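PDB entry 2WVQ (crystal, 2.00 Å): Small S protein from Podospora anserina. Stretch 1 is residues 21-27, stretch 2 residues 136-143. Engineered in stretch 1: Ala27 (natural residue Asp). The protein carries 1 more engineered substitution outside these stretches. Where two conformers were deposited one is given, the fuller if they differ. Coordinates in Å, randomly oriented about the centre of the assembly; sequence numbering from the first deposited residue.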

ATOM      1  N   LEU A  21      -1.278 -18.678   5.197  1.00 26.60           N
ATOM      2  CA  LEU A  21      -1.135 -17.279   4.691  1.00 25.47           C
ATOM      3  C   LEU A  21       0.303 -16.964   4.248  1.00 26.07           C
ATOM      4  O   LEU A  21       0.524 -16.384   3.180  1.00 24.54           O
ATOM      5  CB  LEU A  21      -1.577 -16.274   5.765  1.00 26.00           C
ATOM      6  CG  LEU A  21      -3.050 -16.292   6.238  1.00 28.29           C
ATOM      7  CD1 LEU A  21      -3.254 -15.559   7.583  1.00 26.28           C
ATOM      8  CD2 LEU A  21      -4.035 -15.800   5.149  1.00 28.71           C
ATOM      9  N   PHE A  22       1.287 -17.383   5.048  1.00 27.13           N
ATOM     10  CA  PHE A  22       2.714 -17.256   4.678  1.00 26.86           C
ATOM     11  C   PHE A  22       3.061 -17.906   3.355  1.00 27.62           C
ATOM     12  O   PHE A  22       3.706 -17.263   2.510  1.00 28.24           O
ATOM     13  CB  PHE A  22       3.658 -17.804   5.756  1.00 28.13           C
ATOM     14  CG  PHE A  22       5.097 -17.842   5.322  1.00 27.29           C
ATOM     15  CD1 PHE A  22       5.905 -16.708   5.454  1.00 28.29           C
ATOM     16  CD2 PHE A  22       5.632 -18.977   4.773  1.00 25.85           C
ATOM     17  CE1 PHE A  22       7.232 -16.731   5.034  1.00 24.01           C
ATOM     18  CE2 PHE A  22       6.995 -19.030   4.354  1.00 24.94           C
ATOM     19  CZ  PHE A  22       7.784 -17.910   4.493  1.00 26.95           C
ATOM     20  N   ASN A  23       2.651 -19.164   3.166  1.00 28.20           N
ATOM     21  CA  ASN A  23       2.948 -19.901   1.913  1.00 30.02           C
ATOM     22  C   ASN A  23       2.287 -19.242   0.694  1.00 30.87           C
ATOM     23  O   ASN A  23       2.874 -19.200  -0.380  1.00 30.61           O
ATOM     24  CB  ASN A  23       2.628 -21.410   2.003  1.00 29.98           C
ATOM     25  CG  ASN A  23       3.568 -22.163   2.984  1.00 29.58           C
ATOM     26  OD1 ASN A  23       4.785 -21.933   3.008  1.00 32.13           O
ATOM     27  ND2 ASN A  23       2.988 -23.001   3.822  1.00 28.67           N
ATOM     28  N   ASN A  24       1.099 -18.691   0.909  1.00 31.81           N
ATOM     29  CA  ASN A  24       0.410 -17.844  -0.107  1.00 32.30           C
ATOM     30  C   ASN A  24       1.149 -16.569  -0.527  1.00 30.84           C
ATOM     31  O   ASN A  24       1.178 -16.243  -1.727  1.00 32.37           O
ATOM     32  CB  ASN A  24      -1.047 -17.580   0.332  1.00 32.25           C
ATOM     33  CG  ASN A  24      -1.887 -18.875   0.343  1.00 35.76           C
ATOM     34  OD1 ASN A  24      -1.503 -19.869  -0.285  1.00 40.07           O
ATOM     35  ND2 ASN A  24      -3.027 -18.867   1.035  1.00 34.97           N
ATOM     36  N   CYS A  25       1.746 -15.872   0.440  1.00 29.41           N
ATOM     37  CA  CYS A  25       2.601 -14.710   0.238  1.00 29.92           C
ATOM     38  C   CYS A  25       3.781 -15.036  -0.680  1.00 30.56           C
ATOM     39  O   CYS A  25       4.048 -14.326  -1.679  1.00 29.53           O
ATOM     40  CB  CYS A  25       3.125 -14.122   1.586  1.00 28.92           C
ATOM     41  SG  CYS A  25       1.921 -13.273   2.661  1.00 29.98           S
ATOM     42  N   VAL A  26       4.503 -16.100  -0.340  1.00 30.11           N
ATOM     43  CA  VAL A  26       5.676 -16.520  -1.161  1.00 30.00           C
ATOM     44  C   VAL A  26       5.190 -16.844  -2.586  1.00 30.43           C
ATOM     45  O   VAL A  26       5.763 -16.379  -3.570  1.00 30.02           O
ATOM     46  CB  VAL A  26       6.447 -17.722  -0.527  1.00 29.53           C
ATOM     47  CG1 VAL A  26       7.643 -18.216  -1.502  1.00 27.73           C
ATOM     48  CG2 VAL A  26       6.976 -17.332   0.865  1.00 28.59           C
ATOM     49  N   ALA A  27       4.079 -17.569  -2.691  1.00 31.55           N
ATOM     50  CA  ALA A  27       3.524 -17.904  -4.010  1.00 32.47           C
ATOM     51  C   ALA A  27       3.058 -16.691  -4.844  1.00 33.18           C
ATOM     52  O   ALA A  27       3.044 -16.790  -6.088  1.00 34.14           O
ATOM     53  CB  ALA A  27       2.436 -18.956  -3.903  1.00 31.78           C
ATOM     54  N   LEU A 136      16.100 -22.048  -4.782  1.00 28.83           N
ATOM     55  CA  LEU A 136      16.327 -22.000  -3.342  1.00 30.02           C
ATOM     56  C   LEU A 136      15.023 -21.861  -2.539  1.00 30.27           C
ATOM     57  O   LEU A 136      14.835 -22.532  -1.521  1.00 28.90           O
ATOM     58  CB  LEU A 136      17.286 -20.840  -3.076  1.00 30.28           C
ATOM     59  CG  LEU A 136      17.448 -19.792  -1.976  1.00 29.85           C
ATOM     60  CD1 LEU A 136      18.524 -18.869  -2.453  1.00 33.45           C
ATOM     61  CD2 LEU A 136      16.246 -18.998  -1.536  1.00 31.54           C
ATOM     62  N   VAL A 137      14.119 -20.993  -2.997  1.00 29.76           N
ATOM     63  CA  VAL A 137      12.798 -20.960  -2.379  1.00 29.37           C
ATOM     64  C   VAL A 137      11.914 -22.126  -2.690  1.00 29.49           C
ATOM     65  O   VAL A 137      11.212 -22.582  -1.799  1.00 28.46           O
ATOM     66  CB  VAL A 137      12.091 -19.568  -2.352  1.00 30.87           C
ATOM     67  CG1 VAL A 137      12.951 -18.428  -2.890  1.00 27.01           C
ATOM     68  CG2 VAL A 137      10.597 -19.593  -2.743  1.00 28.76           C
ATOM     69  N   SER A 138      11.989 -22.664  -3.917  1.00 30.07           N
ATOM     70  CA  SER A 138      11.153 -23.819  -4.292  1.00 30.85           C
ATOM     71  C   SER A 138      11.443 -24.978  -3.370  1.00 30.67           C
ATOM     72  O   SER A 138      10.533 -25.653  -2.949  1.00 30.11           O
ATOM     73  CB  SER A 138      11.358 -24.266  -5.748  1.00 31.18           C
ATOM     74  OG  SER A 138      10.761 -23.327  -6.640  1.00 35.37           O
ATOM     75  N   ARG A 139      12.719 -25.143  -3.036  1.00 31.29           N
ATOM     76  CA  ARG A 139      13.219 -26.217  -2.169  0.50 31.82           C
ATOM     77  C   ARG A 139      12.647 -26.152  -0.760  1.00 32.45           C
ATOM     78  O   ARG A 139      12.519 -27.155  -0.095  1.00 32.64           O
ATOM     79  CB  ARG A 139      14.740 -26.128  -2.078  0.50 31.51           C
ATOM     80  CG  ARG A 139      15.476 -26.662  -3.279  0.50 29.56           C
ATOM     81  CD  ARG A 139      16.967 -26.793  -2.998  0.50 28.36           C
ATOM     82  NE  ARG A 139      17.663 -27.027  -4.256  0.50 26.68           N
ATOM     83  CZ  ARG A 139      18.337 -26.097  -4.925  0.50 25.31           C
ATOM     84  NH1 ARG A 139      18.462 -24.864  -4.437  0.50 23.39           N
ATOM     85  NH2 ARG A 139      18.891 -26.407  -6.080  0.50 25.96           N
ATOM     86  N   ARG A 140      12.319 -24.941  -0.310  1.00 33.23           N
ATOM     87  CA  ARG A 140      11.868 -24.719   1.067  1.00 34.93           C
ATOM     88  C   ARG A 140      10.371 -24.752   1.249  1.00 36.10           C
ATOM     89  O   ARG A 140       9.889 -24.957   2.359  1.00 36.88           O
ATOM     90  CB  ARG A 140      12.331 -23.352   1.553  1.00 34.87           C
ATOM     91  CG  ARG A 140      13.775 -23.229   1.851  1.00 34.31           C
ATOM     92  CD  ARG A 140      13.993 -21.808   2.212  1.00 31.96           C
ATOM     93  NE  ARG A 140      15.355 -21.599   2.633  1.00 31.89           N
ATOM     94  CZ  ARG A 140      16.004 -20.448   2.555  1.00 31.18           C
ATOM     95  NH1 ARG A 140      15.422 -19.362   2.022  1.00 31.20           N
ATOM     96  NH2 ARG A 140      17.243 -20.400   2.981  1.00 26.19           N
ATOM     97  N   GLN A 141       9.640 -24.487   0.171  1.00 36.87           N
ATOM     98  CA  GLN A 141       8.216 -24.274   0.285  1.00 37.89           C
ATOM     99  C   GLN A 141       7.477 -25.590   0.452  1.00 38.37           C
ATOM    100  O   GLN A 141       7.918 -26.649  -0.027  1.00 37.32           O
ATOM    101  CB  GLN A 141       7.663 -23.403  -0.871  1.00 37.93           C
ATOM    102  CG  GLN A 141       8.195 -21.916  -0.853  1.00 39.92           C
ATOM    103  CD  GLN A 141       8.119 -21.248   0.524  1.00 41.44           C
ATOM    104  OE1 GLN A 141       7.022 -20.920   1.000  1.00 40.12           O
ATOM    105  NE2 GLN A 141       9.287 -21.020   1.161  1.00 41.73           N
ATOM    106  N   LYS A 142       6.387 -25.507   1.207  1.00 39.04           N
ATOM    107  CA  LYS A 142       5.511 -26.622   1.425  1.00 40.92           C
ATOM    108  C   LYS A 142       4.935 -26.991   0.074  1.00 41.82           C
ATOM    109  O   LYS A 142       4.653 -26.107  -0.755  1.00 40.75           O
ATOM    110  CB  LYS A 142       4.384 -26.253   2.380  1.00 40.99           C
ATOM    111  CG  LYS A 142       3.647 -27.468   2.932  1.00 43.14           C
ATOM    112  CD  LYS A 142       2.256 -27.069   3.431  1.00 47.04           C
ATOM    113  CE  LYS A 142       1.496 -28.277   3.983  1.00 48.76           C
ATOM    114  NZ  LYS A 142       0.034 -27.962   4.163  1.00 50.57           N
ATOM    115  N   GLN A 143       4.804 -28.295  -0.149  1.00 42.53           N
ATOM    116  CA  GLN A 143       4.094 -28.826  -1.299  1.00 43.94           C
ATOM    117  C   GLN A 143       2.832 -28.031  -1.617  1.00 44.14           C
ATOM    118  O   GLN A 143       2.031 -27.700  -0.739  1.00 44.12           O
ATOM    119  CB  GLN A 143       3.708 -30.272  -1.056  1.00 43.93           C
ATOM    120  CG  GLN A 143       3.418 -31.026  -2.309  1.00 46.17           C
ATOM    121  CD  GLN A 143       3.269 -32.504  -2.079  1.00 49.81           C
ATOM    122  OE1 GLN A 143       2.969 -33.254  -3.012  1.00 51.66           O
ATOM    123  NE2 GLN A 143       3.493 -32.945  -0.844  1.00 48.16           N
TER

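The contact between residues 21-27 and 136-143 of the small S protein is a small, side-chain-mediated packing of one helix against a second helix and the loop that follows it, with one apolar pair and one close approach of two amide side chains at its centre. It illustrates a general principle: a helix meets a neighbour through the residues that its periodicity brings to one side, and the other residues of the stretch do not take part.

In the first stretch the backbone is regular, with Cys25 N hydrogen-bonded to Leu21 O at 3.0 Å, Val26 N to Phe22 O at 3.2 Å and Ala27 N to Asn23 O at 3.1 Å. This repeat places Phe22, Asn23 and Val26 within reach of the second stretch, whereas Leu21, Asn24, Cys25 and the engineered Ala27 make no contact with it. In the second stretch a helical residue and the loop that follows share the work. Val137 and Gln141, four residues apart, both direct their CA-to-CB bonds toward the first helix, while that of Ser138 points away. The two are also linked by a weak backbone hydrogen bond, Gln141 N to Val137 O at 3.2 Å; the psi of Gln141, 147°, is extended.

Val26 and Val137 supply the apolar part. Both are buried, and Val26 CG1 lies 3.5 Å from Val137 CG2, a close methyl-to-methyl contact. Val26 is in the t rotamer, but Val137 has a chi1 of -4°, between the usual wells and close to eclipsed.

Gln141 is the hub, touching all three of Phe22, Asn23 and Val26. Its side chain, with chi1 and chi2 both m, folds across so that its terminal amide reaches the first helix. As modelled, Asn23 OD1 and Gln141 OE1 are 3.2 Å apart, an unlikely pairing of two oxygens; an amide is probably turned over in the model, and with it turned back this may be a hydrogen bond. The same amide end approaches the Phe22 ring obliquely and packs beside Val26, so a polar group here is bordered by hydrocarbon as well as by another amide.

Lys142 completes the contact at its exposed margin. Its CB packs near the Asn23 side chain, but the extended chain then leads away, so that the aliphatic base of the lysine contributes and its charged end does not. Altogether only 219 Å² is buried, summed over both sides.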